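Local coordinates for ferric-siderophore receptor protein (Streptomyces coelicolor, PDB 2X4L) that probably binds ferric siderophores outside the cell membrane and delivers them for uptake, as a member of the bacterial solute-binding protein 8 family, at residues A186-A191 against L310-A315; Q151-L156 against L222-A227; D177-F182 against L302-C307. One frame throughout, in Å; residues are numbered along the deposited sequence.

Contact 1. Residues A186-A191 against L310-A315; sequences AARLRA and LLDNLA
With CG anti to the backbone N (chi1 176°) and each later torsion extended, the side chain of Arg188 runs straight out to Asp312, while in Leu189 chi1 of 179° turns CG toward the other helix; from there CD1 goes to Ala315 and Leu314 and CD2 to Leu311. The two helices run nearly parallel, their axes 8.4 Å apart at closest and 23° from each other. The small Ala315 lets the backbones close in: its CA lies 4.6 Å from CA of Leu189. Leu189 CD1 rests against the Ala315 backbone, 3.6 Å from Ala315 N, and also touches Leu314 CG. Its other methyl meets Leu311 in a crossing at about a right angle, Leu189 CD2 to Leu311 CD2 being 3.7 Å. The second methyl of Leu311, CD1, reaches the backbone of Ala186, 3.6 Å from Ala186 N. Beside this apolar seam Arg188 runs alongside Ala315 CB (Arg188 NE to Ala315 CB 3.6 Å), with Asp312 O over one guanidinium face, toward its rim. NH1 forms a salt bridge to Asp312 OD1 at 3.0 Å, a bent bond that meets the oxygen from above the carboxylate plane. Glu319 takes NE in a second salt bridge. Two carboxylates thus share one partly exposed arginine, which would balance their charge and fix the guanidinium's rotation, while Ala186, Leu189, Leu311, Leu314 and Ala315 are buried.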
loop_
_atom_site.group_PDB
_atom_site.type_symbol
_atom_site.label_atom_id
_atom_site.label_comp_id
_atom_site.label_asym_id
_atom_site.label_seq_id
_atom_site.Cartn_x
_atom_site.Cartn_y
_atom_site.Cartn_z
ATOM N N ALA A 186 -8.739 -4.316 13.892
ATOM C CA ALA A 186 -7.622 -3.758 14.646
ATOM C C ALA A 186 -7.650 -4.275 16.098
ATOM O O ALA A 186 -6.611 -4.576 16.704
ATOM C CB ALA A 186 -7.672 -2.175 14.664
ATOM N N ALA A 187 -8.856 -4.308 16.729
ATOM C CA ALA A 187 -8.897 -4.899 18.083
ATOM C C ALA A 187 -8.506 -6.380 18.046
ATOM O O ALA A 187 -7.887 -6.857 19.014
ATOM C CB ALA A 187 -10.292 -4.731 18.651
ATOM N N ARG A 188 -8.878 -7.093 16.977
ATOM C CA ARG A 188 -8.512 -8.494 16.877
ATOM C C ARG A 188 -6.982 -8.612 16.806
ATOM O O ARG A 188 -6.403 -9.455 17.535
ATOM C CB ARG A 188 -9.106 -9.063 15.586
ATOM C CG ARG A 188 -8.694 -10.551 15.338
ATOM C CD ARG A 188 -9.120 -11.017 13.904
ATOM N NE ARG A 188 -8.624 -12.377 13.749
ATOM C CZ ARG A 188 -8.857 -13.057 12.630
ATOM N NH1 ARG A 188 -9.566 -12.465 11.654
ATOM N NH2 ARG A 188 -8.466 -14.341 12.495
ATOM N N LEU A 189 -6.278 -7.770 16.044
ATOM C CA LEU A 189 -4.794 -7.884 15.969
ATOM C C LEU A 189 -4.193 -7.475 17.283
ATOM O O LEU A 189 -3.261 -8.121 17.736
ATOM C CB LEU A 189 -4.306 -6.976 14.828
ATOM C CG LEU A 189 -2.787 -6.978 14.666
ATOM C CD1 LEU A 189 -2.211 -8.467 14.400
ATOM C CD2 LEU A 189 -2.458 -6.064 13.495
ATOM N N ARG A 190 -4.775 -6.483 17.946
ATOM C CA ARG A 190 -4.246 -6.123 19.278
ATOM C C ARG A 190 -4.336 -7.270 20.234
ATOM O O ARG A 190 -3.363 -7.537 20.994
ATOM C CB ARG A 190 -4.964 -4.898 19.873
ATOM C CG ARG A 190 -4.378 -4.418 21.173
ATOM C CD ARG A 190 -5.150 -3.238 21.784
ATOM N NE ARG A 190 -5.137 -2.052 20.934
ATOM C CZ ARG A 190 -6.162 -1.558 20.211
ATOM N NH1 ARG A 190 -7.365 -2.155 20.152
ATOM N NH2 ARG A 190 -6.015 -0.408 19.535
ATOM N N ALA A 191 -5.488 -7.956 20.201
ATOM C CA ALA A 191 -5.687 -9.132 21.105
ATOM C C ALA A 191 -4.727 -10.265 20.733
ATOM O O ALA A 191 -4.164 -10.886 21.618
ATOM C CB ALA A 191 -7.166 -9.632 21.010
ATOM N N LEU A 310 -5.823 -6.648 5.820
ATOM C CA LEU A 310 -4.432 -6.622 6.206
ATOM C C LEU A 310 -4.342 -6.920 7.730
ATOM O O LEU A 310 -3.435 -7.670 8.163
ATOM C CB LEU A 310 -3.790 -5.252 5.934
ATOM C CG LEU A 310 -3.908 -4.687 4.529
ATOM C CD1 LEU A 310 -3.203 -3.352 4.426
ATOM C CD2 LEU A 310 -3.375 -5.739 3.481
ATOM N N LEU A 311 -5.288 -6.326 8.497
ATOM C CA LEU A 311 -5.337 -6.620 9.937
ATOM C C LEU A 311 -5.780 -8.051 10.250
ATOM O O LEU A 311 -5.113 -8.759 11.008
ATOM C CB LEU A 311 -6.264 -5.593 10.643
ATOM C CG LEU A 311 -5.826 -4.166 10.548
ATOM C CD1 LEU A 311 -7.011 -3.310 10.867
ATOM C CD2 LEU A 311 -4.694 -3.934 11.508
ATOM N N ASP A 312 -6.881 -8.489 9.591
ATOM C CA ASP A 312 -7.356 -9.886 9.819
ATOM C C ASP A 312 -6.276 -10.875 9.424
ATOM O O ASP A 312 -6.139 -11.893 10.120
ATOM C CB ASP A 312 -8.659 -10.154 9.001
ATOM C CG ASP A 312 -9.876 -9.634 9.669
ATOM O OD1 ASP A 312 -9.978 -9.605 10.940
ATOM O OD2 ASP A 312 -10.837 -9.262 8.921
ATOM N N ASN A 313 -5.607 -10.662 8.278
ATOM C CA ASN A 313 -4.694 -11.735 7.826
ATOM C C ASN A 313 -3.530 -11.877 8.807
ATOM O O ASN A 313 -3.075 -12.995 9.122
ATOM C CB ASN A 313 -4.102 -11.430 6.447
ATOM C CG ASN A 313 -5.101 -11.568 5.364
ATOM O OD1 ASN A 313 -6.202 -12.142 5.536
ATOM N ND2 ASN A 313 -4.720 -10.969 4.221
ATOM N N LEU A 314 -3.012 -10.759 9.268
ATOM C CA LEU A 314 -1.890 -10.788 10.211
ATOM C C LEU A 314 -2.331 -11.311 11.595
ATOM O O LEU A 314 -1.625 -12.117 12.204
ATOM C CB LEU A 314 -1.233 -9.372 10.302
ATOM C CG LEU A 314 -0.046 -9.334 11.284
ATOM C CD1 LEU A 314 1.083 -10.334 10.917
ATOM C CD2 LEU A 314 0.564 -7.972 11.202
ATOM N N ALA A 315 -3.518 -10.835 12.056
ATOM C CA ALA A 315 -4.045 -11.463 13.256
ATOM C C ALA A 315 -4.182 -13.002 13.174
ATOM O O ALA A 315 -3.768 -13.713 14.085
ATOM C CB ALA A 315 -5.402 -10.859 13.650
#

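Contact 2. Residues Q151-L156 against L222-A227; sequences QLTQPL and LEYFKA
Tyr224 lays its ring beside Thr153 and Gln151, where the loop residues Gln151 and Leu152 and the adjoining Thr153 of helix 153-165 meet helix 220-227 in the fold of a periplasmic binding protein. A chi1 of -176° sets CG of Tyr224 anti to the backbone N; the ring beyond it meets Gln151 and Thr153. Thr153 stands over one face and crosses the tyrosine side chain at about a right angle. Its methyl does the touching: Thr153 CG2 is 3.5 Å from Tyr224 CE1 and almost as near to CZ and OH. Gln151 comes to the ring differently, at the edge. OE1 of Gln151 lies in the ring plane, 3.5 Å from Tyr224 CD1, with the amide turned 36° from the ring. The same amide spreads over Ala227, one helical turn beyond Glu223, so that Ala227 CB touches OE1, CD and NE2 of Gln151. Nearer the root of the tyrosine, Leu152 CB packs on Tyr224 CB at 3.9 Å, obliquely to the ring. Leu152 also touches Pro300 and Leu302, and the far end of the tyrosine rests on Ala186 of helix 173-195. No direct hydrogen bond links the two segments, so van der Waals contact does most of the joining. Glu223 holds Leu218 N through OE2, and its OE1 is joined to Gln151 NE2 by one water, which donates to Glu223 OE1 at 2.7 Å and accepts a weak bond of 3.3 Å from Gln151 NE2.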
loop_
_atom_site.group_PDB
_atom_site.type_symbol
_atom_site.label_atom_id
_atom_site.label_comp_id
_atom_site.label_asym_id
_atom_site.label_seq_id
_atom_site.Cartn_x
_atom_site.Cartn_y
_atom_site.Cartn_z
ATOM N N GLN A 151 1.200 6.322 10.966
ATOM C CA GLN A 151 0.434 5.128 11.002
ATOM C C GLN A 151 -0.686 5.168 10.022
ATOM O O GLN A 151 -1.209 6.216 9.691
ATOM C CB GLN A 151 -0.158 4.925 12.399
ATOM C CG GLN A 151 0.960 4.633 13.436
ATOM C CD GLN A 151 0.419 4.501 14.820
ATOM O OE1 GLN A 151 -0.690 4.030 15.044
ATOM N NE2 GLN A 151 1.282 4.833 15.802
ATOM N N LEU A 152 -1.044 3.979 9.573
ATOM C CA LEU A 152 -2.056 3.748 8.553
ATOM C C LEU A 152 -3.385 4.495 8.762
ATOM O O LEU A 152 -4.019 4.846 7.857
ATOM C CB LEU A 152 -2.317 2.259 8.462
ATOM C CG LEU A 152 -3.257 1.683 7.432
ATOM C CD1 LEU A 152 -2.820 2.020 5.986
ATOM C CD2 LEU A 152 -3.586 0.219 7.608
ATOM N N THR A 153 -3.776 4.665 10.007
ATOM C CA THR A 153 -5.050 5.291 10.290
ATOM C C THR A 153 -5.076 6.736 9.764
ATOM O O THR A 153 -6.103 7.215 9.438
ATOM C CB THR A 153 -5.325 5.256 11.818
ATOM O OG1 THR A 153 -4.141 5.602 12.455
ATOM C CG2 THR A 153 -5.750 3.857 12.253
ATOM N N GLN A 154 -3.899 7.352 9.683
ATOM C CA GLN A 154 -3.752 8.702 9.158
ATOM C C GLN A 154 -4.257 8.793 7.723
ATOM O O GLN A 154 -5.326 9.351 7.474
ATOM C CB GLN A 154 -2.290 9.149 9.231
ATOM C CG GLN A 154 -2.059 10.587 8.797
ATOM C CD GLN A 154 -1.249 11.377 9.806
ATOM O OE1 GLN A 154 -0.493 10.808 10.594
ATOM N NE2 GLN A 154 -1.401 12.696 9.785
ATOM N N PRO A 155 -3.493 8.251 6.777
ATOM C CA PRO A 155 -3.919 8.308 5.377
ATOM C C PRO A 155 -5.278 7.684 5.136
ATOM O O PRO A 155 -5.909 8.061 4.192
ATOM C CB PRO A 155 -2.793 7.569 4.649
ATOM C CG PRO A 155 -2.146 6.683 5.705
ATOM C CD PRO A 155 -2.193 7.579 6.917
ATOM N N LEU A 156 -5.713 6.730 5.975
ATOM C CA LEU A 156 -7.115 6.231 5.805
ATOM C C LEU A 156 -8.134 7.318 6.048
ATOM O O LEU A 156 -9.096 7.490 5.292
ATOM C CB LEU A 156 -7.396 5.044 6.726
ATOM C CG LEU A 156 -6.776 3.734 6.221
ATOM C CD1 LEU A 156 -6.962 2.618 7.292
ATOM C CD2 LEU A 156 -7.517 3.281 5.002
ATOM N N LEU A 222 3.167 -1.155 8.730
ATOM C CA LEU A 222 3.994 -1.704 9.803
ATOM C C LEU A 222 3.972 -0.847 11.033
ATOM O O LEU A 222 3.986 -1.369 12.122
ATOM C CB LEU A 222 5.422 -1.997 9.328
ATOM C CG LEU A 222 5.522 -2.844 8.087
ATOM C CD1 LEU A 222 7.036 -3.067 7.770
ATOM C CD2 LEU A 222 4.788 -4.188 8.275
ATOM N N GLU A 223 3.964 0.505 10.884
ATOM C CA GLU A 223 3.956 1.369 12.075
ATOM C C GLU A 223 2.663 1.130 12.821
ATOM O O GLU A 223 2.661 1.101 14.096
ATOM C CB GLU A 223 4.065 2.870 11.675
ATOM C CG GLU A 223 5.488 3.260 11.350
ATOM C CD GLU A 223 5.656 4.753 11.426
ATOM O OE1 GLU A 223 4.775 5.453 12.088
ATOM O OE2 GLU A 223 6.678 5.272 10.851
ATOM N N TYR A 224 1.552 0.915 12.103
ATOM C CA TYR A 224 0.284 0.710 12.793
ATOM C C TYR A 224 0.279 -0.693 13.483
ATOM O O TYR A 224 -0.093 -0.794 14.663
ATOM C CB TYR A 224 -0.893 0.822 11.796
ATOM C CG TYR A 224 -2.241 0.720 12.428
ATOM C CD1 TYR A 224 -2.575 1.456 13.513
ATOM C CD2 TYR A 224 -3.264 -0.096 11.827
ATOM C CE1 TYR A 224 -3.862 1.444 14.041
ATOM C CE2 TYR A 224 -4.503 -0.172 12.439
ATOM C CZ TYR A 224 -4.830 0.644 13.459
ATOM O OH TYR A 224 -6.138 0.676 14.108
ATOM N N PHE A 225 0.701 -1.707 12.756
ATOM C CA PHE A 225 0.744 -3.077 13.333
ATOM C C PHE A 225 1.637 -3.075 14.604
ATOM O O PHE A 225 1.290 -3.685 15.647
ATOM C CB PHE A 225 1.315 -4.114 12.327
ATOM C CG PHE A 225 0.546 -4.231 11.058
ATOM C CD1 PHE A 225 -0.788 -3.903 10.965
ATOM C CD2 PHE A 225 1.250 -4.687 9.937
ATOM C CE1 PHE A 225 -1.490 -4.007 9.718
ATOM C CE2 PHE A 225 0.631 -4.809 8.709
ATOM C CZ PHE A 225 -0.720 -4.513 8.597
ATOM N N LYS A 226 2.774 -2.394 14.532
ATOM C CA LYS A 226 3.657 -2.247 15.717
ATOM C C LYS A 226 2.964 -1.554 16.889
ATOM O O LYS A 226 3.065 -1.994 18.028
ATOM C CB LYS A 226 4.954 -1.505 15.347
ATOM C CG LYS A 226 5.917 -1.395 16.556
ATOM C CD LYS A 226 7.302 -0.846 16.238
ATOM C CE LYS A 226 8.468 -1.271 17.304
ATOM N NZ LYS A 226 9.189 -2.636 17.207
ATOM N N ALA A 227 2.229 -0.493 16.586
ATOM C CA ALA A 227 1.487 0.258 17.624
ATOM C C ALA A 227 0.454 -0.636 18.278
ATOM O O ALA A 227 0.161 -0.446 19.490
ATOM C CB ALA A 227 0.848 1.491 16.960
HETATM O O HOH W 1 4.436 5.070 14.753
#

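Contact 3. Residues D177-F182 against L302-C307; sequences DAKAAF and LSYDKC
Tyr304 is the bump of this contact, its ring lodged in a hollow of helix 173-195 with Ala178 at its floor and Lys179 and Phe182 as its walls, three residues along one side of the helix. The floor lies near the root of the side chain: Tyr304 CB is 3.7 Å from Ala178 O and also touches Ala178 CB. Lys179 folds over one face of the ring. Its chain, bent at chi2 (53°), lies side by side with the tyrosine and sets CD over the ring centre, a CH-pi contact of 3.6 Å from Lys179 CD to the Tyr304 centroid. CE also touches CZ, and NZ goes on to a salt bridge with Asp183 of its own helix. Phe182 closes the hollow in an edge-to-face stack. The edge of Tyr304 points at its face, with Tyr304 CD1 3.6 Å from Phe182 CG and the planes at 71°. Cys307, about one turn after Tyr304, lies at the edge of the Phe182 ring, where Phe182 CE1 meets Cys307 CB at 3.8 Å. The start of helix 304-320 is capped by Ser303, whose OG accepts from Lys306 N at 3.1 Å. Leu156 of helix 153-165 packs on Phe182, Tyr304 and Cys307 together, and Trp160 adds its ring to Tyr304, so the joint lies where helices 153-165, 173-195 and 304-320 converge.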
loop_
_atom_site.group_PDB
_atom_site.type_symbol
_atom_site.label_atom_id
_atom_site.label_comp_id
_atom_site.label_asym_id
_atom_site.label_seq_id
_atom_site.Cartn_x
_atom_site.Cartn_y
_atom_site.Cartn_z
ATOM N N ASP A 177 -20.085 0.447 7.820
ATOM C CA ASP A 177 -19.879 -0.971 8.156
ATOM C C ASP A 177 -18.389 -1.259 7.914
ATOM O O ASP A 177 -17.796 -2.038 8.616
ATOM C CB ASP A 177 -20.672 -1.905 7.215
ATOM C CG ASP A 177 -22.173 -2.001 7.547
ATOM O OD1 ASP A 177 -22.616 -1.674 8.664
ATOM O OD2 ASP A 177 -22.892 -2.387 6.620
ATOM N N ALA A 178 -17.817 -0.684 6.863
ATOM C CA ALA A 178 -16.441 -0.941 6.605
ATOM C C ALA A 178 -15.499 -0.453 7.703
ATOM O O ALA A 178 -14.535 -1.133 8.070
ATOM C CB ALA A 178 -15.999 -0.338 5.231
ATOM N N LYS A 179 -15.820 0.748 8.192
ATOM C CA LYS A 179 -15.026 1.334 9.278
ATOM C C LYS A 179 -15.218 0.500 10.545
ATOM O O LYS A 179 -14.207 0.243 11.268
ATOM C CB LYS A 179 -15.442 2.792 9.474
ATOM C CG LYS A 179 -14.761 3.460 10.617
ATOM C CD LYS A 179 -13.237 3.352 10.581
ATOM C CE LYS A 179 -12.552 4.435 11.453
ATOM N NZ LYS A 179 -12.961 4.486 12.907
ATOM N N ALA A 180 -16.429 0.030 10.828
ATOM C CA ALA A 180 -16.631 -0.790 12.012
ATOM C C ALA A 180 -15.856 -2.084 11.852
ATOM O O ALA A 180 -15.282 -2.558 12.868
ATOM C CB ALA A 180 -18.131 -1.100 12.138
ATOM N N ALA A 181 -15.815 -2.664 10.619
ATOM C CA ALA A 181 -15.107 -3.929 10.438
ATOM C C ALA A 181 -13.591 -3.674 10.609
ATOM O O ALA A 181 -12.879 -4.514 11.197
ATOM C CB ALA A 181 -15.414 -4.543 9.068
ATOM N N PHE A 182 -13.084 -2.526 10.163
ATOM C CA PHE A 182 -11.663 -2.237 10.322
ATOM C C PHE A 182 -11.410 -2.093 11.823
ATOM O O PHE A 182 -10.394 -2.634 12.285
ATOM C CB PHE A 182 -11.386 -0.916 9.654
ATOM C CG PHE A 182 -9.981 -0.416 9.834
ATOM C CD1 PHE A 182 -8.974 -0.729 8.953
ATOM C CD2 PHE A 182 -9.725 0.452 10.878
ATOM C CE1 PHE A 182 -7.675 -0.270 9.166
ATOM C CE2 PHE A 182 -8.482 0.967 11.089
ATOM C CZ PHE A 182 -7.419 0.661 10.218
ATOM N N LEU A 302 -5.954 2.599 0.273
ATOM C CA LEU A 302 -6.396 3.431 1.410
ATOM C C LEU A 302 -7.955 3.558 1.559
ATOM O O LEU A 302 -8.490 4.668 1.640
ATOM C CB LEU A 302 -5.677 4.756 1.334
ATOM C CG LEU A 302 -4.150 4.701 1.488
ATOM C CD1 LEU A 302 -3.532 6.040 1.112
ATOM C CD2 LEU A 302 -3.800 4.262 2.891
ATOM N N SER A 303 -8.620 2.394 1.548
ATOM C CA SER A 303 -10.007 2.286 1.983
ATOM C C SER A 303 -10.059 1.364 3.185
ATOM O O SER A 303 -9.252 0.480 3.346
ATOM C CB SER A 303 -10.961 1.772 0.913
ATOM O OG SER A 303 -10.612 0.452 0.590
ATOM N N TYR A 304 -11.025 1.625 4.061
ATOM C CA TYR A 304 -11.165 0.680 5.190
ATOM C C TYR A 304 -11.423 -0.716 4.696
ATOM O O TYR A 304 -10.857 -1.684 5.283
ATOM C CB TYR A 304 -12.261 1.157 6.206
ATOM C CG TYR A 304 -11.833 2.439 6.894
ATOM C CD1 TYR A 304 -10.813 2.448 7.867
ATOM C CD2 TYR A 304 -12.379 3.681 6.489
ATOM C CE1 TYR A 304 -10.370 3.662 8.462
ATOM C CE2 TYR A 304 -11.947 4.859 7.079
ATOM C CZ TYR A 304 -11.010 4.841 8.080
ATOM O OH TYR A 304 -10.577 6.001 8.629
ATOM N N ASP A 305 -12.175 -0.867 3.624
ATOM C CA ASP A 305 -12.493 -2.144 3.082
ATOM C C ASP A 305 -11.222 -2.919 2.750
ATOM O O ASP A 305 -11.133 -4.127 2.973
ATOM C CB ASP A 305 -13.323 -1.903 1.815
ATOM C CG ASP A 305 -13.662 -3.104 1.190
ATOM O OD1 ASP A 305 -14.826 -3.483 1.252
ATOM O OD2 ASP A 305 -12.709 -3.746 0.746
ATOM N N LYS A 306 -10.330 -2.236 2.073
ATOM C CA LYS A 306 -9.102 -2.946 1.685
ATOM C C LYS A 306 -8.010 -3.043 2.707
ATOM O O LYS A 306 -7.047 -3.812 2.562
ATOM C CB LYS A 306 -8.527 -2.310 0.408
ATOM C CG LYS A 306 -9.405 -2.439 -0.807
ATOM C CD LYS A 306 -9.575 -3.870 -1.250
ATOM C CE LYS A 306 -10.598 -3.988 -2.416
ATOM N NZ LYS A 306 -11.997 -3.512 -1.992
ATOM N N CYS A 307 -8.149 -2.301 3.796
ATOM C CA CYS A 307 -7.155 -2.449 4.889
ATOM C C CYS A 307 -7.590 -3.418 5.981
ATOM O O CYS A 307 -6.792 -3.913 6.752
ATOM C CB CYS A 307 -6.914 -1.065 5.555
ATOM S SG CYS A 307 -5.812 -0.062 4.412
#

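In the fold
Contacts 1 and 3 are two stations along one helix pair, 173-195 with 304-320, their centres about 13 Å apart. Leu311 CD1, 3.5 Å from Phe182 CE1, carries the packing from one to the other. Contact 2 brings helices 153-165 and 220-227 against this pair, its centre about 12 Å from that of contact 1 and 13 Å from that of contact 3. Phe225 fits among Leu189, Leu311 and Leu314, while Leu156 CD1 approaches Phe182 CE1 to 3.5 Å. The long helix 173-195 spans between the two lobes, consistent with the rigid helical linker of this binding-protein family. No ligand contact is established for these three contacts.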